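Local coordinates for protein putative ring-cleaving dioxygenase MhqO (Bacillus subtilis subsp. subtilis, PDB 3OAJ) that probably cleaves the ring of aromatic compounds as an iron-dependent extradiol dioxygenase, and so may contribute to their breakdown, at residues Arg33-Tyr47 with Asp277-Pro290. Sequence-based numbering, arbitrary orientation.
Sequences RLVKQTVNFDDPGTY and DETQETMGEKLMLP
Lys-36 reaches the loop 277-290 by a detour: its CB points away, but bends at chi2 (65°) and chi3 (53°) bring the ammonium back between two carboxylates. NZ meets Asp-277 OD1 at 2.7 Å, nearly along the C-O axis, and Glu-278 OE1 at 2.8 Å on the anti lone pair; Phe-274 O is a further acceptor. Glu-278 OE1 also takes the N-H of Gly-284 from above the carboxylate plane, and a water donates to this oxygen and accepts from Gln-37 N. Extended Arg-33 has Met-283 CG over one guanidinium face, toward its rim, the side chains crossing at about a right angle; NH2 (2.9 Å) and, weakly, NH1 donate to Gln-280 O, and NH1 also bonds Glu-54 O. Met-288 N donates almost straight to Gln-37 O (2.9 Å). From above the carbonyl planes, Gln-37 NE2 donates to Gly-284 O (3.3 Å, 172°) and Thr-38 OG1 to Met-288 O (2.6 Å). Pro-290 CG makes a CH-pi contact over the Phe-41 ring; Val-39 CG2 packs on Leu-289 CD2. The loop before helix 297-303 thus packs on edge strand 33-39 of the first VOC module, in the metal-bearing sheet; the paired acids probably favour protonated Lys-36.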
ATOM      1  N   ARG A  33       4.662  11.951  -0.028  1.00 11.46           N
ATOM      2  CA  ARG A  33       5.451  12.396   1.102  1.00 11.76           C
ATOM      3  C   ARG A  33       6.004  11.188   1.823  1.00 11.87           C
ATOM      4  O   ARG A  33       5.269  10.238   2.074  1.00 12.61           O
ATOM      5  CB  ARG A  33       4.578  13.207   2.051  1.00 11.97           C
ATOM      6  CG  ARG A  33       5.311  13.603   3.318  1.00 10.94           C
ATOM      7  CD  ARG A  33       4.500  14.475   4.245  1.00 12.58           C
ATOM      8  NE  ARG A  33       5.345  14.913   5.357  1.00 13.17           N
ATOM      9  CZ  ARG A  33       4.941  15.706   6.347  1.00 14.32           C
ATOM     10  NH1 ARG A  33       3.687  16.152   6.385  1.00 14.72           N
ATOM     11  NH2 ARG A  33       5.806  16.057   7.302  1.00 14.89           N
ATOM     12  N   LEU A  34       7.292  11.235   2.153  1.00 11.92           N
ATOM     13  CA  LEU A  34       7.876  10.270   3.061  1.00 11.35           C
ATOM     14  C   LEU A  34       7.440  10.684   4.455  1.00 10.75           C
ATOM     15  O   LEU A  34       7.957  11.658   5.000  1.00 10.87           O
ATOM     16  CB  LEU A  34       9.410  10.251   2.951  1.00 12.43           C
ATOM     17  CG  LEU A  34      10.122   9.275   3.906  1.00 13.06           C
ATOM     18  CD1 LEU A  34       9.704   7.843   3.645  1.00 14.09           C
ATOM     19  CD2 LEU A  34      11.638   9.411   3.831  1.00 14.06           C
ATOM     20  N   VAL A  35       6.450   9.970   4.995  1.00 11.43           N
ATOM     21  CA  VAL A  35       5.860  10.333   6.283  1.00 12.02           C
ATOM     22  C   VAL A  35       6.536   9.660   7.466  1.00 11.84           C
ATOM     23  O   VAL A  35       6.363  10.092   8.596  1.00 12.72           O
ATOM     24  CB  VAL A  35       4.316  10.108   6.334  1.00 12.86           C
ATOM     25  CG1 VAL A  35       3.623  11.014   5.331  1.00 13.83           C
ATOM     26  CG2 VAL A  35       3.951   8.643   6.111  1.00 13.89           C
ATOM     27  N   LYS A  36       7.299   8.593   7.220  1.00 11.20           N
ATOM     28  CA  LYS A  36       8.021   7.931   8.319  1.00 11.53           C
ATOM     29  C   LYS A  36       9.195   7.123   7.796  1.00 11.93           C
ATOM     30  O   LYS A  36       9.057   6.314   6.874  1.00 11.95           O
ATOM     31  CB  LYS A  36       7.060   7.026   9.123  1.00 11.57           C
ATOM     32  CG  LYS A  36       7.633   6.497  10.454  1.00 11.83           C
ATOM     33  CD  LYS A  36       7.895   7.627  11.448  1.00 12.24           C
ATOM     34  CE  LYS A  36       6.666   8.487  11.657  1.00 12.39           C
ATOM     35  NZ  LYS A  36       6.901   9.553  12.683  1.00 12.04           N
ATOM     36  N   GLN A  37      10.363   7.355   8.388  1.00 12.28           N
ATOM     37  CA  GLN A  37      11.473   6.452   8.172  1.00 13.42           C
ATOM     38  C   GLN A  37      11.768   5.785   9.487  1.00 12.87           C
ATOM     39  O   GLN A  37      12.017   6.437  10.515  1.00 12.92           O
ATOM     40  CB  GLN A  37      12.720   7.117   7.584  1.00 16.20           C
ATOM     41  CG  GLN A  37      13.200   8.322   8.293  1.00 20.93           C
ATOM     42  CD  GLN A  37      14.550   8.757   7.777  1.00 19.58           C
ATOM     43  OE1 GLN A  37      15.563   8.049   7.942  1.00 20.85           O
ATOM     44  NE2 GLN A  37      14.577   9.916   7.128  1.00 21.70           N
ATOM     45  N   THR A  38      11.698   4.466   9.446  1.00 12.40           N
ATOM     46  CA  THR A  38      11.980   3.668  10.622  1.00 12.14           C
ATOM     47  C   THR A  38      12.689   2.413  10.164  1.00 12.33           C
ATOM     48  O   THR A  38      13.249   2.396   9.063  1.00 11.75           O
ATOM     49  CB  THR A  38      10.679   3.432  11.469  1.00 12.53           C
ATOM     50  OG1 THR A  38      11.010   2.780  12.703  1.00 12.94           O
ATOM     51  CG2 THR A  38       9.611   2.631  10.707  1.00 11.31           C
ATOM     52  N   VAL A  39      12.702   1.390  11.005  1.00 13.21           N
ATOM     53  CA  VAL A  39      13.300   0.113  10.649  1.00 14.24           C
ATOM     54  C   VAL A  39      12.254  -0.998  10.736  1.00 15.93           C
ATOM     55  O   VAL A  39      11.207  -0.825  11.365  1.00 16.29           O
ATOM     56  CB  VAL A  39      14.532  -0.222  11.535  1.00 13.58           C
ATOM     57  CG1 VAL A  39      15.651   0.803  11.333  1.00 13.74           C
ATOM     58  CG2 VAL A  39      14.155  -0.325  13.015  1.00 14.66           C
ATOM     59  N   ASN A  40      12.543  -2.130  10.097  1.00 18.13           N
ATOM     60  CA  ASN A  40      11.700  -3.317  10.210  1.00 21.13           C
ATOM     61  C   ASN A  40      11.729  -3.818  11.650  1.00 23.13           C
ATOM     62  O   ASN A  40      12.800  -4.006  12.228  1.00 22.95           O
ATOM     63  CB  ASN A  40      12.213  -4.403   9.252  1.00 22.41           C
ATOM     64  CG  ASN A  40      11.280  -5.608   9.155  1.00 22.84           C
ATOM     65  OD1 ASN A  40      10.435  -5.841  10.025  1.00 24.12           O
ATOM     66  ND2 ASN A  40      11.437  -6.383   8.085  1.00 24.15           N
ATOM     67  N   PHE A  41      10.551  -4.022  12.232  1.00 25.56           N
ATOM     68  CA  PHE A  41      10.458  -4.555  13.585  1.00 28.46           C
ATOM     69  C   PHE A  41      11.189  -5.874  13.749  1.00 31.27           C
ATOM     70  O   PHE A  41      11.782  -6.122  14.796  1.00 31.89           O
ATOM     71  CB  PHE A  41       9.002  -4.741  13.995  1.00 29.23           C
ATOM     72  CG  PHE A  41       8.434  -3.570  14.710  1.00 31.94           C
ATOM     73  CD1 PHE A  41       7.879  -2.512  14.002  1.00 29.79           C
ATOM     74  CD2 PHE A  41       8.464  -3.511  16.098  1.00 29.67           C
ATOM     75  CE1 PHE A  41       7.344  -1.420  14.665  1.00 32.35           C
ATOM     76  CE2 PHE A  41       7.937  -2.420  16.769  1.00 32.30           C
ATOM     77  CZ  PHE A  41       7.380  -1.366  16.049  1.00 29.91           C
ATOM     78  N   ASP A  42      11.128  -6.711  12.715  1.00 33.68           N
ATOM     79  CA  ASP A  42      11.777  -8.027  12.714  1.00 35.82           C
ATOM     80  C   ASP A  42      13.275  -7.946  12.432  1.00 36.37           C
ATOM     81  O   ASP A  42      14.068  -8.664  13.047  1.00 36.65           O
ATOM     82  CB  ASP A  42      11.108  -8.955  11.693  1.00 37.26           C
ATOM     83  CG  ASP A  42       9.662  -9.265  12.043  1.00 40.92           C
ATOM     84  OD1 ASP A  42       8.890  -9.591  11.115  1.00 38.55           O
ATOM     85  OD2 ASP A  42       9.295  -9.185  13.240  1.00 38.23           O
ATOM     86  N   ASP A  43      13.654  -7.080  11.491  1.00 36.33           N
ATOM     87  CA  ASP A  43      15.056  -6.885  11.132  1.00 36.09           C
ATOM     88  C   ASP A  43      15.448  -5.413  11.260  1.00 34.74           C
ATOM     89  O   ASP A  43      15.229  -4.624  10.337  1.00 34.35           O
ATOM     90  CB  ASP A  43      15.346  -7.418   9.723  1.00 37.08           C
ATOM     91  CG  ASP A  43      16.814  -7.288   9.333  1.00 39.87           C
ATOM     92  OD1 ASP A  43      17.103  -7.292   8.119  1.00 38.13           O
ATOM     93  OD2 ASP A  43      17.680  -7.174  10.230  1.00 38.05           O
ATOM     94  N   PRO A  44      16.034  -5.043  12.412  1.00 33.87           N
ATOM     95  CA  PRO A  44      16.473  -3.684  12.763  1.00 33.01           C
ATOM     96  C   PRO A  44      17.503  -3.069  11.814  1.00 31.41           C
ATOM     97  O   PRO A  44      17.697  -1.855  11.832  1.00 31.82           O
ATOM     98  CB  PRO A  44      17.107  -3.872  14.145  1.00 33.46           C
ATOM     99  CG  PRO A  44      16.482  -5.098  14.685  1.00 34.45           C
ATOM    100  CD  PRO A  44      16.241  -5.990  13.524  1.00 33.83           C
ATOM    101  N   GLY A  45      18.166  -3.895  11.010  1.00 29.73           N
ATOM    102  CA  GLY A  45      19.170  -3.416  10.056  1.00 27.93           C
ATOM    103  C   GLY A  45      18.610  -3.116   8.677  1.00 25.83           C
ATOM    104  O   GLY A  45      19.361  -2.922   7.718  1.00 26.30           O
ATOM    105  N   THR A  46      17.286  -3.078   8.573  1.00 23.25           N
ATOM    106  CA  THR A  46      16.620  -2.818   7.310  1.00 20.92           C
ATOM    107  C   THR A  46      15.618  -1.702   7.535  1.00 17.86           C
ATOM    108  O   THR A  46      14.879  -1.727   8.519  1.00 17.60           O
ATOM    109  CB  THR A  46      15.874  -4.074   6.794  1.00 21.96           C
ATOM    110  OG1 THR A  46      16.818  -5.125   6.550  1.00 26.51           O
ATOM    111  CG2 THR A  46      15.107  -3.775   5.494  1.00 26.33           C
ATOM    112  N   TYR A  47      15.593  -0.738   6.619  1.00 15.41           N
ATOM    113  CA  TYR A  47      14.618   0.346   6.655  1.00 13.59           C
ATOM    114  C   TYR A  47      13.201  -0.179   6.524  1.00 12.79           C
ATOM    115  O   TYR A  47      12.947  -1.178   5.861  1.00 12.44           O
ATOM    116  CB  TYR A  47      14.811   1.288   5.473  1.00 13.64           C
ATOM    117  CG  TYR A  47      15.899   2.326   5.600  1.00 14.55           C
ATOM    118  CD1 TYR A  47      15.818   3.349   6.549  1.00 13.96           C
ATOM    119  CD2 TYR A  47      16.979   2.327   4.716  1.00 13.90           C
ATOM    120  CE1 TYR A  47      16.811   4.330   6.633  1.00 14.82           C
ATOM    121  CE2 TYR A  47      17.976   3.293   4.791  1.00 14.75           C
ATOM    122  CZ  TYR A  47      17.880   4.298   5.741  1.00 13.92           C
ATOM    123  OH  TYR A  47      18.860   5.259   5.830  1.00 15.39           O
ATOM    124  N   ASP A 277       5.263  10.650  17.146  1.00 20.96           N
ATOM    125  CA  ASP A 277       6.641  10.723  17.636  1.00 18.54           C
ATOM    126  C   ASP A 277       7.470  11.764  16.874  1.00 18.11           C
ATOM    127  O   ASP A 277       8.639  11.989  17.176  1.00 17.91           O
ATOM    128  CB  ASP A 277       7.321   9.345  17.699  1.00 16.88           C
ATOM    129  CG  ASP A 277       7.455   8.677  16.345  1.00 13.05           C
ATOM    130  OD1 ASP A 277       7.005   9.239  15.330  1.00 15.21           O
ATOM    131  OD2 ASP A 277       8.006   7.556  16.319  1.00 15.58           O
ATOM    132  N   GLU A 278       6.823  12.392  15.891  1.00 18.18           N
ATOM    133  CA  GLU A 278       7.310  13.582  15.218  1.00 17.89           C
ATOM    134  C   GLU A 278       6.096  14.471  14.986  1.00 18.68           C
ATOM    135  O   GLU A 278       4.967  13.987  14.906  1.00 18.95           O
ATOM    136  CB  GLU A 278       7.920  13.246  13.853  1.00 16.88           C
ATOM    137  CG  GLU A 278       9.156  12.376  13.878  1.00 16.01           C
ATOM    138  CD  GLU A 278       9.643  12.020  12.488  1.00 15.86           C
ATOM    139  OE1 GLU A 278       9.038  11.130  11.852  1.00 15.26           O
ATOM    140  OE2 GLU A 278      10.629  12.631  12.027  1.00 15.58           O
ATOM    141  N   THR A 279       6.320  15.768  14.839  1.00 18.64           N
ATOM    142  CA  THR A 279       5.231  16.685  14.498  1.00 18.41           C
ATOM    143  C   THR A 279       4.736  16.404  13.083  1.00 18.00           C
ATOM    144  O   THR A 279       5.467  15.841  12.259  1.00 17.72           O
ATOM    145  CB  THR A 279       5.659  18.157  14.596  1.00 18.39           C
ATOM    146  OG1 THR A 279       6.690  18.428  13.636  1.00 16.88           O
ATOM    147  CG2 THR A 279       6.156  18.484  16.010  1.00 17.37           C
ATOM    148  N   GLN A 280       3.489  16.780  12.810  1.00 18.19           N
ATOM    149  CA  GLN A 280       2.906  16.619  11.477  1.00 19.56           C
ATOM    150  C   GLN A 280       3.755  17.329  10.419  1.00 18.86           C
ATOM    151  O   GLN A 280       3.916  16.841   9.297  1.00 18.36           O
ATOM    152  CB  GLN A 280       1.468  17.160  11.444  1.00 22.41           C
ATOM    153  CG  GLN A 280       0.515  16.482  12.429  1.00 28.42           C
ATOM    154  CD  GLN A 280      -0.913  16.387  11.920  1.00 27.45           C
ATOM    155  OE1 GLN A 280      -1.677  17.352  11.976  1.00 29.06           O
ATOM    156  NE2 GLN A 280      -1.284  15.208  11.425  1.00 29.20           N
ATOM    157  N   GLU A 281       4.309  18.483  10.784  1.00 18.81           N
ATOM    158  CA  GLU A 281       5.101  19.278   9.850  1.00 19.49           C
ATOM    159  C   GLU A 281       6.490  18.696   9.541  1.00 18.33           C
ATOM    160  O   GLU A 281       7.073  19.020   8.506  1.00 18.14           O
ATOM    161  CB  GLU A 281       5.181  20.745  10.307  1.00 21.84           C
ATOM    162  CG  GLU A 281       3.935  21.546   9.906  1.00 30.07           C
ATOM    163  CD  GLU A 281       3.754  22.850  10.675  1.00 25.29           C
ATOM    164  OE1 GLU A 281       4.737  23.370  11.247  1.00 30.95           O
ATOM    165  OE2 GLU A 281       2.613  23.370  10.690  1.00 31.25           O
ATOM    166  N   THR A 282       7.003  17.837  10.426  1.00 17.29           N
ATOM    167  CA  THR A 282       8.348  17.270  10.263  1.00 16.07           C
ATOM    168  C   THR A 282       8.384  15.747  10.101  1.00 15.19           C
ATOM    169  O   THR A 282       9.455  15.168   9.893  1.00 15.26           O
ATOM    170  CB  THR A 282       9.277  17.633  11.460  1.00 16.18           C
ATOM    171  OG1 THR A 282       8.796  16.993  12.652  1.00 17.83           O
ATOM    172  CG2 THR A 282       9.388  19.160  11.660  1.00 17.25           C
ATOM    173  N   MET A 283       7.239  15.086  10.202  1.00 14.39           N
ATOM    174  CA  MET A 283       7.277  13.626  10.166  1.00 13.85           C
ATOM    175  C   MET A 283       7.935  13.141   8.878  1.00 13.68           C
ATOM    176  O   MET A 283       7.718  13.714   7.796  1.00 14.58           O
ATOM    177  CB  MET A 283       5.895  12.995  10.382  1.00 14.42           C
ATOM    178  CG  MET A 283       4.823  13.443   9.400  1.00 15.11           C
ATOM    179  SD  MET A 283       3.239  12.769   9.913  1.00 15.43           S
ATOM    180  CE  MET A 283       2.161  13.372   8.608  1.00 15.78           C
ATOM    181  N   GLY A 284       8.783  12.122   9.025  1.00 13.81           N
ATOM    182  CA  GLY A 284       9.546  11.567   7.920  1.00 14.69           C
ATOM    183  C   GLY A 284      10.980  12.047   7.856  1.00 15.51           C
ATOM    184  O   GLY A 284      11.759  11.540   7.060  1.00 16.15           O
ATOM    185  N   GLU A 285      11.334  13.016   8.695  1.00 16.19           N
ATOM    186  CA  GLU A 285      12.648  13.677   8.598  1.00 17.18           C
ATOM    187  C   GLU A 285      13.761  12.982   9.371  1.00 17.41           C
ATOM    188  O   GLU A 285      14.931  13.070   8.989  1.00 18.24           O
ATOM    189  CB  GLU A 285      12.548  15.148   9.012  1.00 18.20           C
ATOM    190  CG  GLU A 285      11.921  16.015   7.931  1.00 21.44           C
ATOM    191  CD  GLU A 285      11.603  17.424   8.391  1.00 19.88           C
ATOM    192  OE1 GLU A 285      12.096  17.845   9.462  1.00 21.60           O
ATOM    193  OE2 GLU A 285      10.857  18.113   7.665  1.00 21.77           O
ATOM    194  N   LYS A 286      13.394  12.293  10.444  1.00 16.92           N
ATOM    195  CA  LYS A 286      14.373  11.631  11.302  1.00 17.27           C
ATOM    196  C   LYS A 286      14.149  10.129  11.347  1.00 15.42           C
ATOM    197  O   LYS A 286      13.016   9.655  11.211  1.00 14.81           O
ATOM    198  CB  LYS A 286      14.303  12.187  12.721  1.00 19.49           C
ATOM    199  CG  LYS A 286      14.762  13.628  12.858  1.00 24.18           C
ATOM    200  CD  LYS A 286      14.679  14.068  14.307  1.00 23.01           C
ATOM    201  CE  LYS A 286      13.233  14.102  14.763  1.00 24.94           C
ATOM    202  NZ  LYS A 286      13.071  13.896  16.225  1.00 25.06           N
ATOM    203  N   LEU A 287      15.226   9.374  11.552  1.00 14.86           N
ATOM    204  CA  LEU A 287      15.096   7.936  11.753  1.00 14.62           C
ATOM    205  C   LEU A 287      14.471   7.651  13.120  1.00 13.94           C
ATOM    206  O   LEU A 287      15.094   7.869  14.171  1.00 13.80           O
ATOM    207  CB  LEU A 287      16.446   7.218  11.622  1.00 15.48           C
ATOM    208  CG  LEU A 287      16.370   5.692  11.794  1.00 16.43           C
ATOM    209  CD1 LEU A 287      15.720   4.982  10.592  1.00 15.51           C
ATOM    210  CD2 LEU A 287      17.734   5.092  12.129  1.00 15.95           C
ATOM    211  N   MET A 288      13.231   7.176  13.097  1.00 13.35           N
ATOM    212  CA  MET A 288      12.534   6.806  14.320  1.00 13.84           C
ATOM    213  C   MET A 288      12.735   5.324  14.582  1.00 13.28           C
ATOM    214  O   MET A 288      12.731   4.519  13.647  1.00 13.52           O
ATOM    215  CB  MET A 288      11.045   7.142  14.211  1.00 15.28           C
ATOM    216  CG  MET A 288      10.761   8.575  13.760  1.00 17.38           C
ATOM    217  SD  MET A 288      11.684   9.838  14.684  1.00 19.02           S
ATOM    218  CE  MET A 288      10.909   9.645  16.280  1.00 18.32           C
ATOM    219  N   LEU A 289      12.924   4.958  15.846  1.00 12.90           N
ATOM    220  CA  LEU A 289      13.167   3.548  16.190  1.00 13.75           C
ATOM    221  C   LEU A 289      12.151   2.983  17.160  1.00 14.73           C
ATOM    222  O   LEU A 289      11.750   3.694  18.083  1.00 15.29           O
ATOM    223  CB  LEU A 289      14.561   3.386  16.800  1.00 13.67           C
ATOM    224  CG  LEU A 289      15.764   3.629  15.890  1.00 13.99           C
ATOM    225  CD1 LEU A 289      17.061   3.492  16.674  1.00 14.32           C
ATOM    226  CD2 LEU A 289      15.782   2.698  14.675  1.00 14.19           C
ATOM    227  N   PRO A 290      11.733   1.710  16.957  1.00 15.07           N
ATOM    228  CA  PRO A 290      11.015   1.021  18.027  1.00 15.46           C
ATOM    229  C   PRO A 290      11.884   1.147  19.286  1.00 15.75           C
ATOM    230  O   PRO A 290      13.100   0.937  19.215  1.00 15.92           O
ATOM    231  CB  PRO A 290      10.922  -0.419  17.518  1.00 15.62           C
ATOM    232  CG  PRO A 290      10.969  -0.309  16.012  1.00 16.10           C
ATOM    233  CD  PRO A 290      11.878   0.868  15.751  1.00 15.46           C
TER
HETATM  234  O   HOH W   1       8.305  14.706   5.117  1.00 18.47           O
HETATM  235  O   HOH W   2      10.520   9.695  10.173  1.00 13.39           O